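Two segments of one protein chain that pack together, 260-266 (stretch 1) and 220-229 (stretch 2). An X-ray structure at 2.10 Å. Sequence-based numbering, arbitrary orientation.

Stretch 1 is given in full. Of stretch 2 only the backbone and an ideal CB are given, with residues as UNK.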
ATOM      1  N   ASP A 260      13.214 -15.587   3.144  1.00 28.52           N
ATOM      2  CA  ASP A 260      12.332 -16.246   2.191  1.00 27.79           C
ATOM      3  C   ASP A 260      11.665 -15.254   1.245  1.00 27.75           C
ATOM      4  O   ASP A 260      11.630 -15.478   0.034  1.00 26.72           O
ATOM      5  CB  ASP A 260      11.262 -17.042   2.932  1.00 37.02           C
ATOM      6  CG  ASP A 260      10.362 -17.811   1.997  1.00 40.50           C
ATOM      7  OD1 ASP A 260      10.853 -18.737   1.314  1.00 43.57           O
ATOM      8  OD2 ASP A 260       9.161 -17.483   1.939  1.00 42.61           O
HETATM    9  N   MSE A 261      11.135 -14.164   1.792  1.00 20.78           N
HETATM   10  CA  MSE A 261      10.482 -13.154   0.965  1.00 22.08           C
HETATM   11  C   MSE A 261      11.454 -12.594  -0.064  1.00 21.00           C
HETATM   12  O   MSE A 261      11.105 -12.428  -1.232  1.00 20.78           O
HETATM   13  CB  MSE A 261       9.947 -12.003   1.821  1.00 30.36           C
HETATM   14  CG  MSE A 261       8.812 -12.384   2.748  1.00 34.39           C
HETATM   15 SE   MSE A 261       7.754 -10.835   3.238  1.00 44.54          SE
HETATM   16  CE  MSE A 261       8.768 -10.224   4.776  1.00 36.07           C
ATOM     17  N   ILE A 262      12.674 -12.299   0.378  1.00 23.77           N
ATOM     18  CA  ILE A 262      13.698 -11.761  -0.514  1.00 22.66           C
ATOM     19  C   ILE A 262      13.971 -12.724  -1.666  1.00 23.62           C
ATOM     20  O   ILE A 262      14.081 -12.313  -2.824  1.00 24.44           O
ATOM     21  CB  ILE A 262      15.021 -11.516   0.243  1.00 22.07           C
ATOM     22  CG1 ILE A 262      14.820 -10.432   1.300  1.00 17.40           C
ATOM     23  CG2 ILE A 262      16.119 -11.124  -0.741  1.00 18.49           C
ATOM     24  CD1 ILE A 262      15.953 -10.338   2.294  1.00 22.87           C
ATOM     25  N   ARG A 263      14.082 -14.007  -1.344  1.00 27.01           N
ATOM     26  CA  ARG A 263      14.347 -15.018  -2.358  1.00 29.12           C
ATOM     27  C   ARG A 263      13.189 -15.150  -3.338  1.00 29.33           C
ATOM     28  O   ARG A 263      13.396 -15.259  -4.548  1.00 29.70           O
ATOM     29  CB  ARG A 263      14.644 -16.360  -1.686  1.00 34.98           C
ATOM     30  CG  ARG A 263      15.949 -16.331  -0.901  1.00 37.53           C
ATOM     31  CD  ARG A 263      16.358 -17.696  -0.390  1.00 39.20           C
ATOM     32  NE  ARG A 263      17.714 -17.655   0.149  1.00 41.19           N
ATOM     33  CZ  ARG A 263      18.344 -18.694   0.690  1.00 43.81           C
ATOM     34  NH1 ARG A 263      17.741 -19.874   0.770  1.00 44.06           N
ATOM     35  NH2 ARG A 263      19.583 -18.554   1.145  1.00 44.46           N
ATOM     36  N   GLN A 264      11.965 -15.128  -2.821  1.00 30.07           N
ATOM     37  CA  GLN A 264      10.802 -15.236  -3.684  1.00 28.95           C
ATOM     38  C   GLN A 264      10.743 -14.058  -4.641  1.00 28.79           C
ATOM     39  O   GLN A 264      10.435 -14.226  -5.818  1.00 29.60           O
ATOM     40  CB  GLN A 264       9.520 -15.299  -2.858  1.00 28.01           C
ATOM     41  CG  GLN A 264       9.329 -16.606  -2.122  1.00 25.33           C
ATOM     42  CD  GLN A 264       7.905 -16.784  -1.654  1.00 27.42           C
ATOM     43  OE1 GLN A 264       6.976 -16.739  -2.456  1.00 26.57           O
ATOM     44  NE2 GLN A 264       7.725 -16.988  -0.354  1.00 27.73           N
ATOM     45  N   VAL A 265      11.039 -12.863  -4.142  1.00 21.95           N
ATOM     46  CA  VAL A 265      11.011 -11.689  -5.000  1.00 21.87           C
ATOM     47  C   VAL A 265      12.156 -11.750  -6.007  1.00 23.09           C
ATOM     48  O   VAL A 265      11.966 -11.444  -7.182  1.00 22.97           O
ATOM     49  CB  VAL A 265      11.101 -10.380  -4.185  1.00 23.88           C
ATOM     50  CG1 VAL A 265      11.289  -9.188  -5.126  1.00 22.66           C
ATOM     51  CG2 VAL A 265       9.827 -10.195  -3.366  1.00 20.57           C
ATOM     52  N   LYS A 266      13.339 -12.151  -5.555  1.00 25.51           N
ATOM     53  CA  LYS A 266      14.479 -12.249  -6.459  1.00 28.17           C
ATOM     54  C   LYS A 266      14.216 -13.310  -7.517  1.00 28.08           C
ATOM     55  O   LYS A 266      14.729 -13.229  -8.631  1.00 28.95           O
ATOM     56  CB  LYS A 266      15.759 -12.581  -5.690  1.00 35.37           C
ATOM     57  CG  LYS A 266      16.450 -11.370  -5.084  1.00 39.10           C
ATOM     58  CD  LYS A 266      17.652 -11.790  -4.247  1.00 43.69           C
ATOM     59  CE  LYS A 266      18.530 -10.604  -3.878  1.00 45.43           C
ATOM     60  NZ  LYS A 266      19.186 -10.013  -5.080  1.00 47.32           N
ATOM     61  N   UNK A 220      -0.225  -9.662   1.569  1.00 17.27           N
ATOM     62  CA  UNK A 220       0.611  -8.584   1.057  1.00 18.03           C
ATOM     63  C   UNK A 220       1.733  -9.053   0.135  1.00 18.98           C
ATOM     64  O   UNK A 220       1.933  -8.473  -0.929  1.00 20.04           O
ATOM     65  CB  UNK A 220       1.215  -7.811   2.231  1.00 18.03           C
ATOM     66  N   UNK A 221       2.464 -10.097   0.515  1.00 18.74           N
ATOM     67  CA  UNK A 221       3.531 -10.572  -0.357  1.00 18.95           C
ATOM     68  C   UNK A 221       2.959 -11.168  -1.637  1.00 18.35           C
ATOM     69  O   UNK A 221       3.498 -10.950  -2.721  1.00 19.36           O
ATOM     70  CB  UNK A 221       4.395 -11.606   0.368  1.00 18.95           C
ATOM     71  N   UNK A 222       1.873 -11.928  -1.511  1.00 19.26           N
ATOM     72  CA  UNK A 222       1.243 -12.547  -2.679  1.00 18.77           C
ATOM     73  C   UNK A 222       0.839 -11.488  -3.700  1.00 18.89           C
ATOM     74  O   UNK A 222       1.027 -11.677  -4.902  1.00 17.85           O
ATOM     75  CB  UNK A 222       0.021 -13.367  -2.258  1.00 18.77           C
ATOM     76  N   UNK A 223       0.286 -10.380  -3.209  1.00 16.58           N
ATOM     77  CA  UNK A 223      -0.152  -9.277  -4.062  1.00 17.36           C
ATOM     78  C   UNK A 223       1.003  -8.683  -4.859  1.00 18.19           C
ATOM     79  O   UNK A 223       0.832  -8.278  -6.008  1.00 17.71           O
ATOM     80  CB  UNK A 223      -0.813  -8.187  -3.216  1.00 17.36           C
ATOM     81  N   UNK A 224       2.177  -8.613  -4.239  1.00 17.03           N
ATOM     82  CA  UNK A 224       3.349  -8.063  -4.905  1.00 17.40           C
ATOM     83  C   UNK A 224       3.989  -9.068  -5.866  1.00 18.39           C
ATOM     84  O   UNK A 224       4.436  -8.691  -6.947  1.00 20.42           O
ATOM     85  CB  UNK A 224       4.375  -7.611  -3.864  1.00 17.40           C
ATOM     86  N   UNK A 225       4.040 -10.337  -5.470  1.00 21.66           N
ATOM     87  CA  UNK A 225       4.622 -11.383  -6.311  1.00 23.05           C
ATOM     88  C   UNK A 225       3.807 -11.582  -7.581  1.00 24.41           C
ATOM     89  O   UNK A 225       4.305 -12.101  -8.583  1.00 26.03           O
ATOM     90  CB  UNK A 225       4.717 -12.700  -5.538  1.00 23.05           C
ATOM     91  N   UNK A 226       2.547 -11.166  -7.526  1.00 23.30           N
ATOM     92  CA  UNK A 226       1.643 -11.278  -8.660  1.00 23.39           C
ATOM     93  C   UNK A 226       2.115 -10.432  -9.843  1.00 24.15           C
ATOM     94  O   UNK A 226       1.925 -10.814 -10.998  1.00 23.93           O
ATOM     95  CB  UNK A 226       0.230 -10.862  -8.247  1.00 23.39           C
ATOM     96  N   UNK A 227       2.738  -9.291  -9.560  1.00 21.33           N
ATOM     97  CA  UNK A 227       3.162  -8.393 -10.631  1.00 23.54           C
ATOM     98  C   UNK A 227       4.635  -8.006 -10.698  1.00 23.36           C
ATOM     99  O   UNK A 227       5.125  -7.647 -11.767  1.00 24.69           O
ATOM    100  CB  UNK A 227       2.346  -7.104 -10.521  1.00 23.54           C
ATOM    101  N   UNK A 228       5.347  -8.064  -9.578  1.00 23.17           N
ATOM    102  CA  UNK A 228       6.754  -7.670  -9.582  1.00 22.67           C
ATOM    103  C   UNK A 228       7.571  -8.463 -10.606  1.00 22.05           C
ATOM    104  O   UNK A 228       7.414  -9.674 -10.743  1.00 22.73           O
ATOM    105  CB  UNK A 228       7.351  -7.856  -8.186  1.00 22.67           C
ATOM    106  N   UNK A 229       8.436  -7.764 -11.332  1.00 22.01           N
ATOM    107  CA  UNK A 229       9.261  -8.387 -12.362  1.00 23.77           C
ATOM    108  C   UNK A 229      10.603  -7.672 -12.514  1.00 24.66           C
ATOM    109  O   UNK A 229      10.877  -6.692 -11.821  1.00 23.78           O
ATOM    110  CB  UNK A 229       8.518  -8.395 -13.699  1.00 23.77           C
TER

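Stretch 2 begins as a helix that runs nearly parallel to the helix of stretch 1, with an angle of 17° between their directions and a closest axial approach of 10.8 Å. That spacing leaves room for a layer of interlocking side chains, and stretch 1 offers it M261, Q264 and V265.

At position 220 nothing of stretch 1 lies within 5.5 Å of the ideal CB, so this contact sets no preference. The residue is Q220, which does not touch stretch 1.

Position 221 is more constrained. Its CA-to-CB bond points toward stretch 1, and the ideal CB lies 4.5 Å from SE of M261. The neighbourhood is largely apolar, with the amide of Q264 at its border, and a medium-sized aliphatic residue such as leucine, isoleucine or methionine would suit it. The residue is L221, with chi1 t and chi2 p. Its CD2 packs 3.8 Å from CG of M261 and 4.0 Å from NE2 of Q264, while CD1 lies 4.3 Å from CG2 of V265.

Position 222 points away and 223 is out of reach; many residues would serve at either. They are E222 and A223. Position 224 points toward stretch 1, but with no atom within 5.5 Å of its ideal CB only a long side chain could approach. I224 makes no contact: its CG2 stays 5.3 Å from CG2 of V265.

At 225 the bond points sideways and the ideal CB has no near neighbour, yet the CA atoms of this position and V265 are 6.5 Å apart. A side chain that extends beyond CB can therefore reach the other helix; leucine, methionine or a long polar residue able to meet the Q264 amide would all be reasonable. The residue is L225, whose end comes nearer than its CB. CD2 lies 4.0 Å from both CA and CG2 of V265, and CD1 comes 3.3 Å from OE1 of Q264, a close contact without a hydrogen bond.

Positions 226 and 227 are out of reach and unconstrained here; they are K226 and Y227.

Position 228, with phi/psi of -56/137°, has left helical geometry. Its bond points toward stretch 1, and its ideal CB is 5.2 Å from CG1 of V265, a gap suited to isoleucine, leucine or methionine. I228 fills it, bringing CD1 to 3.6 Å from CG1 of V265.

Position 229 points away, leaving the choice open; it is K229.

Stretch 2 220-229: QLEAILKYIK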
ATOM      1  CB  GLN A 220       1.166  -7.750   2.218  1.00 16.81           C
ATOM      2  CG  GLN A 220       0.154  -6.728   2.735  1.00 18.56           C
ATOM      3  CD  GLN A 220       0.388  -6.329   4.180  1.00 18.60           C
ATOM      4  OE1 GLN A 220       0.187  -7.129   5.093  1.00 17.65           O
ATOM      5  NE2 GLN A 220       0.809  -5.086   4.394  1.00 17.84           N
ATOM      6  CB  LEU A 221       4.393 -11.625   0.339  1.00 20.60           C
ATOM      7  CG  LEU A 221       5.565 -12.099  -0.524  1.00 19.33           C
ATOM      8  CD1 LEU A 221       6.548 -10.945  -0.733  1.00 21.48           C
ATOM      9  CD2 LEU A 221       6.255 -13.271   0.143  1.00 21.04           C
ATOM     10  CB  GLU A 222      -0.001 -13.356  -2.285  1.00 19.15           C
ATOM     11  CG  GLU A 222      -0.717 -13.968  -3.496  1.00 17.78           C
ATOM     12  CD  GLU A 222      -2.023 -14.670  -3.143  1.00 21.04           C
ATOM     13  OE1 GLU A 222      -2.475 -14.567  -1.985  1.00 22.86           O
ATOM     14  OE2 GLU A 222      -2.606 -15.322  -4.033  1.00 21.30           O
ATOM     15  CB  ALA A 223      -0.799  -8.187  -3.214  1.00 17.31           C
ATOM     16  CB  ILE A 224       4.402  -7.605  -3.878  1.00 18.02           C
ATOM     17  CG1 ILE A 224       3.838  -6.451  -3.042  1.00 16.72           C
ATOM     18  CG2 ILE A 224       5.687  -7.184  -4.596  1.00 13.99           C
ATOM     19  CD1 ILE A 224       4.740  -6.022  -1.905  1.00 17.53           C
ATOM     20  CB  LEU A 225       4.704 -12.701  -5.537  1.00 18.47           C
ATOM     21  CG  LEU A 225       5.747 -12.715  -4.415  1.00 18.18           C
ATOM     22  CD1 LEU A 225       5.583 -13.956  -3.551  1.00 17.82           C
ATOM     23  CD2 LEU A 225       7.143 -12.655  -5.029  1.00 17.41           C
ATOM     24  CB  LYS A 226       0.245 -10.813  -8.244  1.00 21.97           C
ATOM     25  CG  LYS A 226      -0.805 -10.844  -9.351  1.00 24.31           C
ATOM     26  CD  LYS A 226      -1.419 -12.223  -9.515  1.00 24.23           C
ATOM     27  CE  LYS A 226      -2.535 -12.202 -10.549  1.00 26.08           C
ATOM     28  NZ  LYS A 226      -3.175 -13.535 -10.685  1.00 28.74           N
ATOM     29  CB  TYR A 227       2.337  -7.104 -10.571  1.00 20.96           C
ATOM     30  CG  TYR A 227       0.846  -7.326 -10.570  1.00 21.10           C
ATOM     31  CD1 TYR A 227       0.187  -7.783 -11.711  1.00 18.68           C
ATOM     32  CD2 TYR A 227       0.085  -7.067  -9.429  1.00 21.95           C
ATOM     33  CE1 TYR A 227      -1.197  -7.972 -11.718  1.00 19.48           C
ATOM     34  CE2 TYR A 227      -1.306  -7.258  -9.427  1.00 21.95           C
ATOM     35  CZ  TYR A 227      -1.938  -7.708 -10.574  1.00 18.98           C
ATOM     36  OH  TYR A 227      -3.305  -7.888 -10.585  1.00 20.27           O
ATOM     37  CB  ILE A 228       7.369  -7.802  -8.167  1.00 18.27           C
ATOM     38  CG1 ILE A 228       8.596  -6.893  -8.051  1.00 16.86           C
ATOM     39  CG2 ILE A 228       7.730  -9.246  -7.886  1.00 16.83           C
ATOM     40  CD1 ILE A 228       9.092  -6.703  -6.621  1.00 16.28           C
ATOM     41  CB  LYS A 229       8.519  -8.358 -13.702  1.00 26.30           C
ATOM     42  CG  LYS A 229       8.071  -6.968 -14.134  1.00 29.39           C
ATOM     43  CD  LYS A 229       7.350  -7.008 -15.482  1.00 32.04           C
ATOM     44  CE  LYS A 229       6.731  -5.661 -15.824  1.00 33.22           C
ATOM     45  NZ  LYS A 229       7.735  -4.571 -15.871  1.00 35.24           N
TER
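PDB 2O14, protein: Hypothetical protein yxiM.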